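PDB 2YOC: pullulanase from Klebsiella oxytoca, which hydrolyses alpha-1,6-glucosidic linkages in pullulan and related branched glucans, and is a substrate of a type 2 secretion system. Local coordinates for residues 294-308 with 321-335. Sequence-based numbering, arbitrary orientation.
Sequences VTFRVWAPTAQQVDV and HPMTRDSASGAWSWQ. With SO4 (sulfate ion), chain Q.
Val306 sets its CG2 over the indole of Trp332, 3.4 Å from the centroid of the five-membered ring and 6° off the ring normal, a CH-pi contact. The aliphatic start of Arg325 covers the opposite face, CB over the ring centre. Trp332 CG lies anti to the carbonyl carbon (chi1 -62°), and the ring reaches the turn after strand 294-299, where NE1 donates to Ala300 O (2.9 Å). A water bridges the same carbonyl to Ala303 O and Arg325 NE, while Arg325 NH2 bonds Pro301 O at 2.8 Å, in the guanidinium plane though bent at the hydrogen. Met323, modelled as selenomethionine, reaches from Val306 and Val308 across to strand 294-299: SE meets Val306 CG1 at 3.5 Å, and the bend at its end brings CE to Phe296 CB. Phe296 and Trp334 run side by side in the same direction as an oblique pair: Phe296 CD1 meets Trp334 CE3 at 3.6 Å, the planes of phenyl and six-membered ring 35° apart. On the other face of the sheet, the Trp299 indole donates from NE1 to Ser329 O (2.7 Å), in the ring plane but markedly bent, with Pro301 CD over its ring, and Arg297 grips a sulfate, probably from the crystallisation liquor, through NH1 and NH2. The backbones of 294-299 and 331-335 pair antiparallel, and Val308 pairs with His321 in the hairpin that follows. All this belongs to the beta-sandwich of the carbohydrate-binding module 48 region: strand 286-290 flanks 293-299, strand 344-353 supplies Tyr347 against Val298 and Met323, and helix 269-280 packs on Trp299 and Pro301.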
loop_
_atom_site.group_PDB
_atom_site.type_symbol
_atom_site.label_atom_id
_atom_site.label_comp_id
_atom_site.label_asym_id
_atom_site.label_seq_id
_atom_site.Cartn_x
_atom_site.Cartn_y
_atom_site.Cartn_z
ATOM N N VAL B 294 -20.257 -49.272 41.503
ATOM C CA VAL B 294 -19.464 -48.075 41.207
ATOM C C VAL B 294 -18.065 -48.449 40.832
ATOM O O VAL B 294 -17.392 -49.137 41.598
ATOM C CB VAL B 294 -19.514 -46.982 42.314
ATOM C CG1 VAL B 294 -19.285 -47.579 43.699
ATOM C CG2 VAL B 294 -18.511 -45.845 42.047
ATOM N N THR B 295 -17.642 -48.028 39.634
ATOM C CA THR B 295 -16.287 -48.280 39.161
ATOM C C THR B 295 -15.478 -46.996 39.389
ATOM O O THR B 295 -15.884 -45.912 38.927
ATOM C CB THR B 295 -16.262 -48.751 37.683
ATOM O OG1 THR B 295 -16.862 -50.042 37.579
ATOM C CG2 THR B 295 -14.846 -48.787 37.088
ATOM N N PHE B 296 -14.363 -47.133 40.147
ATOM C CA PHE B 296 -13.435 -46.055 40.398
ATOM C C PHE B 296 -12.327 -46.264 39.409
ATOM O O PHE B 296 -11.759 -47.361 39.367
ATOM C CB PHE B 296 -12.854 -46.150 41.814
ATOM C CG PHE B 296 -13.786 -45.723 42.917
ATOM C CD1 PHE B 296 -14.648 -46.638 43.514
ATOM C CD2 PHE B 296 -13.814 -44.398 43.355
ATOM C CE1 PHE B 296 -15.525 -46.240 44.525
ATOM C CE2 PHE B 296 -14.690 -44.003 44.372
ATOM C CZ PHE B 296 -15.524 -44.929 44.957
ATOM N N ARG B 297 -12.014 -45.242 38.609
ATOM C CA ARG B 297 -10.902 -45.314 37.681
ATOM C C ARG B 297 -10.123 -44.039 37.617
ATOM O O ARG B 297 -10.667 -42.948 37.322
ATOM C CB ARG B 297 -11.302 -45.763 36.271
ATOM C CG ARG B 297 -10.095 -46.063 35.366
ATOM C CD ARG B 297 -10.490 -46.570 34.006
ATOM N NE ARG B 297 -10.912 -47.969 34.089
ATOM C CZ ARG B 297 -12.181 -48.357 34.041
ATOM N NH1 ARG B 297 -13.149 -47.463 33.889
ATOM N NH2 ARG B 297 -12.494 -49.645 34.144
ATOM N N VAL B 298 -8.810 -44.201 37.831
ATOM C CA VAL B 298 -7.838 -43.115 37.736
ATOM C C VAL B 298 -6.685 -43.496 36.780
ATOM O O VAL B 298 -6.132 -44.598 36.892
ATOM C CB VAL B 298 -7.364 -42.600 39.143
ATOM C CG1 VAL B 298 -6.705 -43.696 39.959
ATOM C CG2 VAL B 298 -6.458 -41.381 39.028
ATOM N N TRP B 299 -6.342 -42.604 35.848
ATOM C CA TRP B 299 -5.182 -42.815 34.984
ATOM C C TRP B 299 -3.990 -42.283 35.772
ATOM O O TRP B 299 -4.004 -41.116 36.195
ATOM C CB TRP B 299 -5.286 -42.035 33.658
ATOM C CG TRP B 299 -4.208 -42.368 32.666
ATOM C CD1 TRP B 299 -3.938 -43.594 32.128
ATOM C CD2 TRP B 299 -3.273 -41.455 32.078
ATOM N NE1 TRP B 299 -2.885 -43.502 31.245
ATOM C CE2 TRP B 299 -2.454 -42.201 31.197
ATOM C CE3 TRP B 299 -3.018 -40.074 32.238
ATOM C CZ2 TRP B 299 -1.414 -41.613 30.456
ATOM C CZ3 TRP B 299 -1.995 -39.485 31.493
ATOM C CH2 TRP B 299 -1.214 -40.249 30.607
ATOM N N ALA B 300 -2.988 -43.150 35.997
ATOM C CA ALA B 300 -1.751 -42.867 36.728
ATOM C C ALA B 300 -0.696 -43.881 36.218
ATOM O O ALA B 300 -0.387 -44.843 36.916
ATOM C CB ALA B 300 -1.991 -43.004 38.225
ATOM N N PRO B 301 -0.211 -43.738 34.947
ATOM C CA PRO B 301 0.711 -44.746 34.391
ATOM C C PRO B 301 2.079 -44.867 35.058
ATOM O O PRO B 301 2.766 -45.879 34.861
ATOM C CB PRO B 301 0.791 -44.363 32.914
ATOM C CG PRO B 301 0.548 -42.895 32.905
ATOM C CD PRO B 301 -0.489 -42.671 33.951
ATOM N N THR B 302 2.463 -43.877 35.872
ATOM C CA THR B 302 3.744 -43.939 36.562
ATOM C C THR B 302 3.639 -44.383 38.014
ATOM O O THR B 302 4.652 -44.806 38.582
ATOM C CB THR B 302 4.513 -42.634 36.418
ATOM O OG1 THR B 302 3.911 -41.602 37.212
ATOM C CG2 THR B 302 4.675 -42.225 34.973
ATOM N N ALA B 303 2.442 -44.244 38.623
ATOM C CA ALA B 303 2.210 -44.564 40.024
ATOM C C ALA B 303 2.648 -45.970 40.335
ATOM O O ALA B 303 2.426 -46.879 39.529
ATOM C CB ALA B 303 0.754 -44.378 40.399
ATOM N N GLN B 304 3.372 -46.115 41.453
ATOM C CA GLN B 304 3.872 -47.376 41.966
ATOM C C GLN B 304 2.745 -48.132 42.650
ATOM O O GLN B 304 2.691 -49.354 42.564
ATOM C CB GLN B 304 5.044 -47.123 42.905
ATOM C CG GLN B 304 6.346 -47.027 42.140
ATOM C CD GLN B 304 7.504 -46.660 43.013
ATOM O OE1 GLN B 304 7.634 -47.112 44.170
ATOM N NE2 GLN B 304 8.408 -45.878 42.441
ATOM N N GLN B 305 1.823 -47.381 43.281
ATOM C CA GLN B 305 0.615 -47.874 43.953
ATOM C C GLN B 305 -0.494 -46.791 43.990
ATOM O O GLN B 305 -0.192 -45.597 44.077
ATOM C CB GLN B 305 0.921 -48.398 45.364
ATOM C CG GLN B 305 -0.164 -49.316 45.934
ATOM C CD GLN B 305 -0.491 -50.512 45.059
ATOM O OE1 GLN B 305 0.405 -51.261 44.609
ATOM N NE2 GLN B 305 -1.788 -50.702 44.792
ATOM N N VAL B 306 -1.765 -47.228 43.878
ATOM C CA VAL B 306 -2.972 -46.412 43.995
ATOM C C VAL B 306 -3.992 -47.223 44.792
ATOM O O VAL B 306 -4.194 -48.396 44.482
ATOM C CB VAL B 306 -3.583 -45.945 42.641
ATOM C CG1 VAL B 306 -4.668 -44.886 42.867
ATOM C CG2 VAL B 306 -2.525 -45.424 41.683
ATOM N N ASP B 307 -4.632 -46.596 45.806
ATOM C CA ASP B 307 -5.690 -47.192 46.654
ATOM C C ASP B 307 -6.881 -46.219 46.735
ATOM O O ASP B 307 -6.664 -45.003 46.778
ATOM C CB ASP B 307 -5.199 -47.431 48.106
ATOM C CG ASP B 307 -4.071 -48.427 48.354
ATOM O OD1 ASP B 307 -3.567 -49.021 47.373
ATOM O OD2 ASP B 307 -3.678 -48.600 49.534
ATOM N N VAL B 308 -8.123 -46.726 46.788
ATOM C CA VAL B 308 -9.276 -45.851 46.993
ATOM C C VAL B 308 -9.421 -45.811 48.503
ATOM O O VAL B 308 -9.420 -46.864 49.144
ATOM C CB VAL B 308 -10.610 -46.320 46.352
ATOM C CG1 VAL B 308 -11.625 -45.174 46.305
ATOM C CG2 VAL B 308 -10.407 -46.908 44.966
ATOM N N HIS B 321 -8.941 -49.510 49.724
ATOM C CA HIS B 321 -8.892 -50.588 48.750
ATOM C C HIS B 321 -7.832 -50.421 47.666
ATOM O O HIS B 321 -7.980 -49.567 46.785
ATOM C CB HIS B 321 -10.277 -50.770 48.123
ATOM C CG HIS B 321 -11.394 -50.795 49.123
ATOM N ND1 HIS B 321 -12.228 -49.700 49.305
ATOM C CD2 HIS B 321 -11.774 -51.775 49.973
ATOM C CE1 HIS B 321 -13.101 -50.058 50.233
ATOM N NE2 HIS B 321 -12.864 -51.292 50.669
ATOM N N PRO B 322 -6.775 -51.261 47.672
ATOM C CA PRO B 322 -5.778 -51.184 46.592
ATOM C C PRO B 322 -6.416 -51.482 45.225
ATOM O O PRO B 322 -7.263 -52.377 45.103
ATOM C CB PRO B 322 -4.722 -52.205 47.010
ATOM C CG PRO B 322 -5.412 -53.115 47.897
ATOM C CD PRO B 322 -6.456 -52.341 48.618
HETATM N N MSE B 323 -6.088 -50.648 44.233
HETATM C CA MSE B 323 -6.631 -50.705 42.881
HETATM C C MSE B 323 -5.925 -51.669 41.936
HETATM O O MSE B 323 -4.775 -52.042 42.184
HETATM C CB MSE B 323 -6.687 -49.304 42.295
HETATM C CG MSE B 323 -7.695 -48.464 43.017
HETATM SE SE MSE B 323 -7.635 -46.631 42.535
HETATM C CE MSE B 323 -9.159 -46.578 41.447
ATOM N N THR B 324 -6.618 -52.072 40.854
ATOM C CA THR B 324 -6.091 -52.994 39.861
ATOM C C THR B 324 -5.549 -52.208 38.706
ATOM O O THR B 324 -6.276 -51.403 38.095
ATOM C CB THR B 324 -7.153 -54.037 39.464
ATOM O OG1 THR B 324 -7.571 -54.740 40.637
ATOM C CG2 THR B 324 -6.637 -55.042 38.452
ATOM N N ARG B 325 -4.275 -52.437 38.391
ATOM C CA ARG B 325 -3.624 -51.729 37.289
ATOM C C ARG B 325 -3.831 -52.477 35.971
ATOM O O ARG B 325 -3.631 -53.693 35.918
ATOM C CB ARG B 325 -2.117 -51.552 37.577
ATOM C CG ARG B 325 -1.382 -50.642 36.615
ATOM C CD ARG B 325 0.105 -50.703 36.875
ATOM N NE ARG B 325 0.813 -49.576 36.255
ATOM C CZ ARG B 325 1.437 -49.625 35.079
ATOM N NH1 ARG B 325 1.453 -50.749 34.370
ATOM N NH2 ARG B 325 2.046 -48.550 34.600
ATOM N N ASP B 326 -4.227 -51.743 34.916
ATOM C CA ASP B 326 -4.318 -52.273 33.565
ATOM C C ASP B 326 -3.013 -51.834 32.928
ATOM O O ASP B 326 -2.727 -50.628 32.867
ATOM C CB ASP B 326 -5.529 -51.703 32.800
ATOM C CG ASP B 326 -5.609 -52.109 31.322
ATOM O OD1 ASP B 326 -5.176 -53.253 30.985
ATOM O OD2 ASP B 326 -6.132 -51.304 30.512
ATOM N N SER B 327 -2.189 -52.810 32.530
ATOM C CA SER B 327 -0.857 -52.554 31.956
ATOM C C SER B 327 -0.848 -51.800 30.614
ATOM O O SER B 327 0.060 -51.004 30.361
ATOM C CB SER B 327 -0.050 -53.846 31.860
ATOM O OG SER B 327 -0.769 -54.864 31.178
ATOM N N ALA B 328 -1.870 -52.029 29.781
ATOM C CA ALA B 328 -2.002 -51.422 28.465
ATOM C C ALA B 328 -2.258 -49.954 28.535
ATOM O O ALA B 328 -1.854 -49.204 27.626
ATOM C CB ALA B 328 -3.137 -52.079 27.723
ATOM N N SER B 329 -2.962 -49.538 29.595
ATOM C CA SER B 329 -3.396 -48.163 29.785
ATOM C C SER B 329 -2.715 -47.400 30.896
ATOM O O SER B 329 -2.772 -46.173 30.884
ATOM C CB SER B 329 -4.898 -48.145 30.049
ATOM O OG SER B 329 -5.196 -48.847 31.246
ATOM N N GLY B 330 -2.212 -48.098 31.905
ATOM C CA GLY B 330 -1.684 -47.421 33.073
ATOM C C GLY B 330 -2.804 -46.814 33.921
ATOM O O GLY B 330 -2.552 -45.973 34.795
ATOM N N ALA B 331 -4.064 -47.233 33.666
ATOM C CA ALA B 331 -5.219 -46.823 34.444
ATOM C C ALA B 331 -5.376 -47.812 35.583
ATOM O O ALA B 331 -5.028 -48.984 35.423
ATOM C CB ALA B 331 -6.465 -46.819 33.571
ATOM N N TRP B 332 -5.858 -47.335 36.750
ATOM C CA TRP B 332 -6.095 -48.148 37.966
ATOM C C TRP B 332 -7.571 -48.159 38.260
ATOM O O TRP B 332 -8.228 -47.109 38.174
ATOM C CB TRP B 332 -5.356 -47.566 39.183
ATOM C CG TRP B 332 -3.861 -47.540 39.039
ATOM C CD1 TRP B 332 -3.124 -46.710 38.238
ATOM C CD2 TRP B 332 -2.923 -48.343 39.760
ATOM N NE1 TRP B 332 -1.780 -46.950 38.417
ATOM C CE2 TRP B 332 -1.626 -47.955 39.339
ATOM C CE3 TRP B 332 -3.048 -49.336 40.742
ATOM C CZ2 TRP B 332 -0.465 -48.539 39.851
ATOM C CZ3 TRP B 332 -1.897 -49.901 41.263
ATOM C CH2 TRP B 332 -0.624 -49.510 40.811
ATOM N N SER B 333 -8.117 -49.323 38.575
ATOM C CA SER B 333 -9.545 -49.353 38.874
ATOM C C SER B 333 -9.893 -50.176 40.099
ATOM O O SER B 333 -9.093 -50.998 40.553
ATOM C CB SER B 333 -10.369 -49.787 37.660
ATOM O OG SER B 333 -10.157 -51.153 37.352
ATOM N N TRP B 334 -11.093 -49.913 40.640
ATOM C CA TRP B 334 -11.651 -50.620 41.781
ATOM C C TRP B 334 -13.161 -50.507 41.761
ATOM O O TRP B 334 -13.706 -49.401 41.613
ATOM C CB TRP B 334 -11.071 -50.164 43.126
ATOM C CG TRP B 334 -11.577 -50.990 44.262
ATOM C CD1 TRP B 334 -11.194 -52.257 44.581
ATOM C CD2 TRP B 334 -12.672 -50.674 45.130
ATOM N NE1 TRP B 334 -11.942 -52.731 45.639
ATOM C CE2 TRP B 334 -12.870 -51.788 45.984
ATOM C CE3 TRP B 334 -13.484 -49.537 45.303
ATOM C CZ2 TRP B 334 -13.855 -51.809 46.986
ATOM C CZ3 TRP B 334 -14.467 -49.559 46.297
ATOM C CH2 TRP B 334 -14.645 -50.688 47.120
ATOM N N GLN B 335 -13.831 -51.684 41.869
ATOM C CA GLN B 335 -15.280 -51.812 41.840
ATOM C C GLN B 335 -15.821 -52.113 43.236
ATOM O O GLN B 335 -15.332 -53.017 43.926
ATOM C CB GLN B 335 -15.721 -52.861 40.795
ATOM C CG GLN B 335 -17.245 -53.003 40.633
ATOM C CD GLN B 335 -17.809 -52.378 39.370
ATOM O OE1 GLN B 335 -17.257 -52.509 38.265
ATOM N NE2 GLN B 335 -18.971 -51.735 39.492
HETATM S S SO4 Q . -16.147 -49.772 32.883
HETATM O O1 SO4 Q . -15.325 -50.726 33.683
HETATM O O2 SO4 Q . -16.032 -50.113 31.437
HETATM O O3 SO4 Q . -15.698 -48.378 33.098
HETATM O O4 SO4 Q . -17.545 -49.842 33.308
HETATM O O HOH W 1 1.256 -47.022 37.180
#